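Local coordinates for beta-n-acetylhexosaminidase (Streptococcus pneumoniae, PDB 4AZI), which probably removes terminal beta-linked N-acetylglucosamine residues from glycans as a family 20 exo-beta-D-N-acetylglucosaminidase of the pneumococcus, at residues Q240-W250 and L265-N276. The protein carries 2 engineered substitutions. Numbering follows the deposited sequence.
Sequences QFDKDVLISYW and LASKGYKFLNTN. With OAN (O-(2-acetamido-2-deoxy D-glucopyranosylidene) amino-N-phenylcarbamate), chain C.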
loop_
_atom_site.group_PDB
_atom_site.type_symbol
_atom_site.label_atom_id
_atom_site.label_comp_id
_atom_site.label_asym_id
_atom_site.label_seq_id
_atom_site.Cartn_x
_atom_site.Cartn_y
_atom_site.Cartn_z
ATOM N N GLN A 240 14.348 19.288 6.882
ATOM C CA GLN A 240 13.702 18.523 7.941
ATOM C C GLN A 240 12.364 17.944 7.492
ATOM O O GLN A 240 11.643 18.573 6.727
ATOM C CB GLN A 240 13.533 19.384 9.196
ATOM C CG GLN A 240 13.830 18.643 10.492
ATOM C CD GLN A 240 15.291 18.214 10.634
ATOM O OE1 GLN A 240 15.595 17.214 11.295
ATOM N NE2 GLN A 240 16.203 18.974 10.025
ATOM N N PHE A 241 12.043 16.743 7.964
ATOM C CA PHE A 241 10.784 16.086 7.582
ATOM C C PHE A 241 9.896 15.831 8.798
ATOM O O PHE A 241 10.396 15.734 9.925
ATOM C CB PHE A 241 11.051 14.781 6.822
ATOM C CG PHE A 241 11.612 14.979 5.436
ATOM C CD1 PHE A 241 12.971 15.232 5.245
ATOM C CD2 PHE A 241 10.784 14.905 4.315
ATOM C CE1 PHE A 241 13.488 15.417 3.965
ATOM C CE2 PHE A 241 11.298 15.077 3.030
ATOM C CZ PHE A 241 12.653 15.340 2.855
ATOM N N ASP A 242 8.584 15.751 8.549
ATOM C CA ASP A 242 7.551 15.413 9.545
ATOM C C ASP A 242 7.911 14.080 10.210
ATOM O O ASP A 242 8.109 13.075 9.530
ATOM C CB ASP A 242 6.186 15.324 8.832
ATOM C CG ASP A 242 5.003 15.105 9.787
ATOM O OD1 ASP A 242 5.076 14.225 10.656
ATOM O OD2 ASP A 242 3.967 15.791 9.642
ATOM N N LYS A 243 8.018 14.063 11.535
ATOM C CA LYS A 243 8.444 12.829 12.212
ATOM C C LYS A 243 7.320 11.789 12.401
ATOM O O LYS A 243 7.593 10.655 12.771
ATOM C CB LYS A 243 9.134 13.124 13.544
ATOM C CG LYS A 243 10.312 14.094 13.469
ATOM C CD LYS A 243 11.374 13.667 12.464
ATOM C CE LYS A 243 12.516 14.665 12.434
ATOM N NZ LYS A 243 12.076 16.035 12.028
ATOM N N ASP A 244 6.073 12.170 12.136
ATOM C CA ASP A 244 4.918 11.269 12.354
ATOM C C ASP A 244 4.628 10.273 11.240
ATOM O O ASP A 244 3.770 9.419 11.403
ATOM C CB ASP A 244 3.634 12.067 12.602
ATOM C CG ASP A 244 3.692 12.899 13.858
ATOM O OD1 ASP A 244 4.361 12.494 14.827
ATOM O OD2 ASP A 244 3.048 13.962 13.866
ATOM N N VAL A 245 5.316 10.399 10.110
ATOM C CA VAL A 245 5.078 9.521 8.952
ATOM C C VAL A 245 5.516 8.081 9.237
ATOM O O VAL A 245 6.618 7.862 9.712
ATOM C CB VAL A 245 5.789 10.063 7.685
ATOM C CG1 VAL A 245 5.660 9.083 6.517
ATOM C CG2 VAL A 245 5.240 11.448 7.311
ATOM N N LEU A 246 4.642 7.112 8.954
ATOM C CA LEU A 246 5.017 5.700 8.951
ATOM C C LEU A 246 5.809 5.417 7.675
ATOM O O LEU A 246 5.319 5.655 6.586
ATOM C CB LEU A 246 3.778 4.809 9.027
ATOM C CG LEU A 246 4.001 3.293 8.952
ATOM C CD1 LEU A 246 4.766 2.751 10.161
ATOM C CD2 LEU A 246 2.676 2.574 8.788
ATOM N N ILE A 247 7.043 4.937 7.805
ATOM C CA ILE A 247 7.919 4.816 6.637
ATOM C C ILE A 247 7.816 3.406 6.024
ATOM O O ILE A 247 8.142 2.398 6.662
ATOM C CB ILE A 247 9.390 5.154 6.979
ATOM C CG1 ILE A 247 9.546 6.551 7.649
ATOM C CG2 ILE A 247 10.292 4.984 5.774
ATOM C CD1 ILE A 247 9.433 7.749 6.726
ATOM N N SER A 248 7.359 3.333 4.786
ATOM C CA SER A 248 7.363 2.058 4.087
ATOM C C SER A 248 8.771 1.854 3.524
ATOM O O SER A 248 9.101 2.391 2.471
ATOM C CB SER A 248 6.283 2.032 3.006
ATOM O OG SER A 248 6.362 0.852 2.236
ATOM N N TYR A 249 9.604 1.114 4.259
ATOM C CA TYR A 249 11.025 0.964 3.908
ATOM C C TYR A 249 11.273 -0.257 3.043
ATOM O O TYR A 249 11.082 -1.391 3.483
ATOM C CB TYR A 249 11.946 0.927 5.152
ATOM C CG TYR A 249 13.374 1.306 4.798
ATOM C CD1 TYR A 249 14.223 0.397 4.150
ATOM C CD2 TYR A 249 13.867 2.584 5.069
ATOM C CE1 TYR A 249 15.523 0.749 3.797
ATOM C CE2 TYR A 249 15.162 2.942 4.713
ATOM C CZ TYR A 249 15.982 2.018 4.068
ATOM O OH TYR A 249 17.272 2.362 3.717
ATOM N N TRP A 250 11.723 -0.020 1.813
ATOM C CA TRP A 250 11.881 -1.098 0.846
ATOM C C TRP A 250 13.314 -1.343 0.419
ATOM O O TRP A 250 13.653 -2.455 0.046
ATOM C CB TRP A 250 10.980 -0.855 -0.356
ATOM C CG TRP A 250 11.414 0.326 -1.165
ATOM C CD1 TRP A 250 11.149 1.670 -0.917
ATOM C CD2 TRP A 250 12.254 0.312 -2.356
ATOM N NE1 TRP A 250 11.741 2.462 -1.860
ATOM C CE2 TRP A 250 12.421 1.713 -2.754
ATOM C CE3 TRP A 250 12.856 -0.680 -3.111
ATOM C CZ2 TRP A 250 13.157 2.076 -3.866
ATOM C CZ3 TRP A 250 13.601 -0.303 -4.231
ATOM C CH2 TRP A 250 13.751 1.044 -4.597
ATOM N N LEU A 265 17.194 6.766 9.854
ATOM C CA LEU A 265 15.786 7.147 10.039
ATOM C C LEU A 265 15.238 6.780 11.418
ATOM O O LEU A 265 14.525 7.578 12.017
ATOM C CB LEU A 265 14.899 6.584 8.924
ATOM C CG LEU A 265 15.176 7.080 7.501
ATOM C CD1 LEU A 265 14.264 6.344 6.520
ATOM C CD2 LEU A 265 14.981 8.582 7.406
ATOM N N ALA A 266 15.592 5.599 11.932
ATOM C CA ALA A 266 15.234 5.219 13.307
ATOM C C ALA A 266 15.739 6.247 14.312
ATOM O O ALA A 266 15.013 6.622 15.254
ATOM C CB ALA A 266 15.770 3.836 13.648
ATOM N N SER A 267 16.973 6.713 14.084
ATOM C CA SER A 267 17.618 7.722 14.920
ATOM C C SER A 267 16.822 9.037 14.956
ATOM O O SER A 267 16.816 9.737 15.968
ATOM C CB SER A 267 19.080 7.946 14.480
ATOM O OG SER A 267 19.187 8.788 13.340
ATOM N N LYS A 268 16.119 9.339 13.865
ATOM C CA LYS A 268 15.250 10.519 13.770
ATOM C C LYS A 268 13.852 10.308 14.357
ATOM O O LYS A 268 12.997 11.192 14.241
ATOM C CB LYS A 268 15.107 10.964 12.304
ATOM C CG LYS A 268 16.356 11.575 11.693
ATOM C CD LYS A 268 16.615 12.971 12.236
ATOM C CE LYS A 268 17.847 13.565 11.590
ATOM N NZ LYS A 268 18.298 14.776 12.325
ATOM N N GLY A 269 13.624 9.139 14.952
ATOM C CA GLY A 269 12.349 8.797 15.588
ATOM C C GLY A 269 11.340 8.031 14.731
ATOM O O GLY A 269 10.228 7.780 15.168
ATOM N N TYR A 270 11.714 7.652 13.518
ATOM C CA TYR A 270 10.735 7.044 12.602
ATOM C C TYR A 270 10.368 5.604 12.952
ATOM O O TYR A 270 11.173 4.874 13.525
ATOM C CB TYR A 270 11.224 7.117 11.159
ATOM C CG TYR A 270 11.117 8.492 10.553
ATOM C CD1 TYR A 270 9.876 9.056 10.308
ATOM C CD2 TYR A 270 12.255 9.232 10.229
ATOM C CE1 TYR A 270 9.752 10.305 9.741
ATOM C CE2 TYR A 270 12.144 10.498 9.669
ATOM C CZ TYR A 270 10.880 11.024 9.428
ATOM O OH TYR A 270 10.720 12.268 8.876
ATOM N N LYS A 271 9.140 5.215 12.609
ATOM C CA LYS A 271 8.697 3.825 12.717
ATOM C C LYS A 271 8.515 3.251 11.320
ATOM O O LYS A 271 8.198 3.988 10.393
ATOM C CB LYS A 271 7.388 3.743 13.491
ATOM C CG LYS A 271 7.531 4.142 14.950
ATOM C CD LYS A 271 6.383 5.020 15.398
ATOM C CE LYS A 271 5.202 4.200 15.899
ATOM N NZ LYS A 271 5.396 3.671 17.279
ATOM N N PHE A 272 8.713 1.942 11.181
ATOM C CA PHE A 272 8.799 1.317 9.865
ATOM C C PHE A 272 7.699 0.311 9.622
ATOM O O PHE A 272 7.336 -0.433 10.526
ATOM C CB PHE A 272 10.154 0.594 9.693
ATOM C CG PHE A 272 11.353 1.496 9.799
ATOM C CD1 PHE A 272 11.648 2.406 8.790
ATOM C CD2 PHE A 272 12.203 1.416 10.895
ATOM C CE1 PHE A 272 12.755 3.227 8.871
ATOM C CE2 PHE A 272 13.314 2.238 10.984
ATOM C CZ PHE A 272 13.591 3.146 9.968
ATOM N N LEU A 273 7.182 0.295 8.398
ATOM C CA LEU A 273 6.485 -0.864 7.869
ATOM C C LEU A 273 7.489 -1.553 6.941
ATOM O O LEU A 273 7.878 -0.979 5.913
ATOM C CB LEU A 273 5.209 -0.470 7.117
ATOM C CG LEU A 273 4.439 -1.634 6.442
ATOM C CD1 LEU A 273 3.987 -2.684 7.456
ATOM C CD2 LEU A 273 3.255 -1.136 5.622
ATOM N N ASN A 274 7.942 -2.748 7.345
ATOM C CA ASN A 274 9.009 -3.482 6.635
ATOM C C ASN A 274 8.531 -3.999 5.278
ATOM O O ASN A 274 7.898 -5.045 5.185
ATOM C CB ASN A 274 9.555 -4.623 7.510
ATOM C CG ASN A 274 10.718 -5.380 6.865
ATOM O OD1 ASN A 274 11.273 -4.967 5.842
ATOM N ND2 ASN A 274 11.093 -6.497 7.477
ATOM N N THR A 275 8.865 -3.247 4.237
ATOM C CA THR A 275 8.367 -3.464 2.892
ATOM C C THR A 275 9.517 -3.932 2.006
ATOM O O THR A 275 9.754 -3.394 0.921
ATOM C CB THR A 275 7.751 -2.156 2.369
ATOM O OG1 THR A 275 6.808 -1.678 3.340
ATOM C CG2 THR A 275 7.038 -2.346 1.030
ATOM N N ASN A 276 10.228 -4.951 2.484
ATOM C CA ASN A 276 11.498 -5.357 1.884
ATOM C C ASN A 276 11.384 -5.670 0.412
ATOM O O ASN A 276 10.546 -6.472 0.021
ATOM C CB ASN A 276 12.057 -6.570 2.616
ATOM C CG ASN A 276 13.558 -6.634 2.554
ATOM O OD1 ASN A 276 14.154 -6.409 1.507
ATOM N ND2 ASN A 276 14.182 -6.923 3.688
HETATM C CAH OAN C . 8.632 1.966 -3.796
HETATM C CAG OAN C . 8.866 1.036 -4.995
HETATM O OAN OAN C . 9.028 -0.164 -4.820
HETATM N NAI OAN C . 8.889 1.633 -6.188
HETATM C CAB OAN C . 9.085 0.936 -7.477
HETATM C CAC OAN C . 7.750 0.367 -7.962
HETATM O OAJ OAN C . 7.006 1.399 -8.621
HETATM C CAD OAN C . 7.962 -0.803 -8.912
HETATM O OAK OAN C . 6.680 -1.250 -9.331
HETATM C CAE OAN C . 8.687 -1.936 -8.170
HETATM C CAF OAN C . 9.009 -3.162 -9.029
HETATM O OAM OAN C . 9.950 -2.821 -10.052
HETATM O OAL OAN C . 9.921 -1.498 -7.542
HETATM C CAA OAN C . 10.168 -0.160 -7.391
HETATM N NAY OAN C . 11.413 0.186 -7.144
HETATM O OAQ OAN C . 12.318 -0.833 -7.086
HETATM C CAP OAN C . 13.577 -0.493 -7.491
HETATM O OAR OAN C . 14.487 -1.321 -7.412
HETATM N NAO OAN C . 13.743 0.750 -7.969
HETATM C CAS OAN C . 14.907 1.280 -8.374
HETATM C CAT OAN C . 15.283 2.515 -7.845
HETATM C CAU OAN C . 16.479 3.117 -8.232
HETATM C CAV OAN C . 17.311 2.483 -9.153
HETATM C CAW OAN C . 16.941 1.243 -9.693
HETATM C CAX OAN C . 15.740 0.642 -9.308
HETATM O O HOH W 1 7.476 8.483 14.555
HETATM O O HOH W 2 6.965 7.140 12.250
HETATM O O HOH W 3 12.949 -3.139 4.381
#
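Y270 reaches from segment 265-276 into the loop 240-245, and each part of its side chain meets something different. Its CB and CG lie on I247 CG1, and Y270 CD1 is 3.7 Å from I247 CG1. I247 CD1 sits over one face of the ring in a CH-pi contact, 4.2 Å from the centroid and offset toward the rim. At the ring's edge CD1 passes V245 O, while CE1 approaches D242 O. The tip, OH, donates to D242 O at 2.8 Å, coming from above the carbonyl plane. With CG anti to the carbonyl carbon (chi1 -75°), the ring is directed toward D242 and V245. Beyond Y270, one water donates to both K243 O and G269 O, two acceptors that could not bond each other; a second donates to V245 O and accepts from K271 N.

Strands 246-249 and 271-274 are parallel neighbours in the eight-stranded (beta/alpha)8 barrel of the GH20 catalytic module, joined by a beta-alpha-beta crossover through helix 262-267, with G269 at positive phi closing its C-terminal end in a Schellman motif. I247 N donates to K271 O at an almost straight 174°, and I247 O accepts from L273 N. L273 O takes Y249 N and T275 OG1 from opposite faces of its plane. S248 OG, swung away from its own N by a chi1 of 174°, donates to T275 OG1 (2.8 Å). On the helix-facing side, I247 CB and Y249 CB both touch F272 CD1, and L265 CD1 meets the Y249 ring at its edge. Just past the strand, W250 CB lies 3.1 Å from T275 O; its indole, NE1 hydrogen-bonded to D229 OD1, lines the ligand pocket, one face against the inhibitor's acetamido methyl CAH and CZ3 nearest the carbamate-linkage OAQ (3.2 Å).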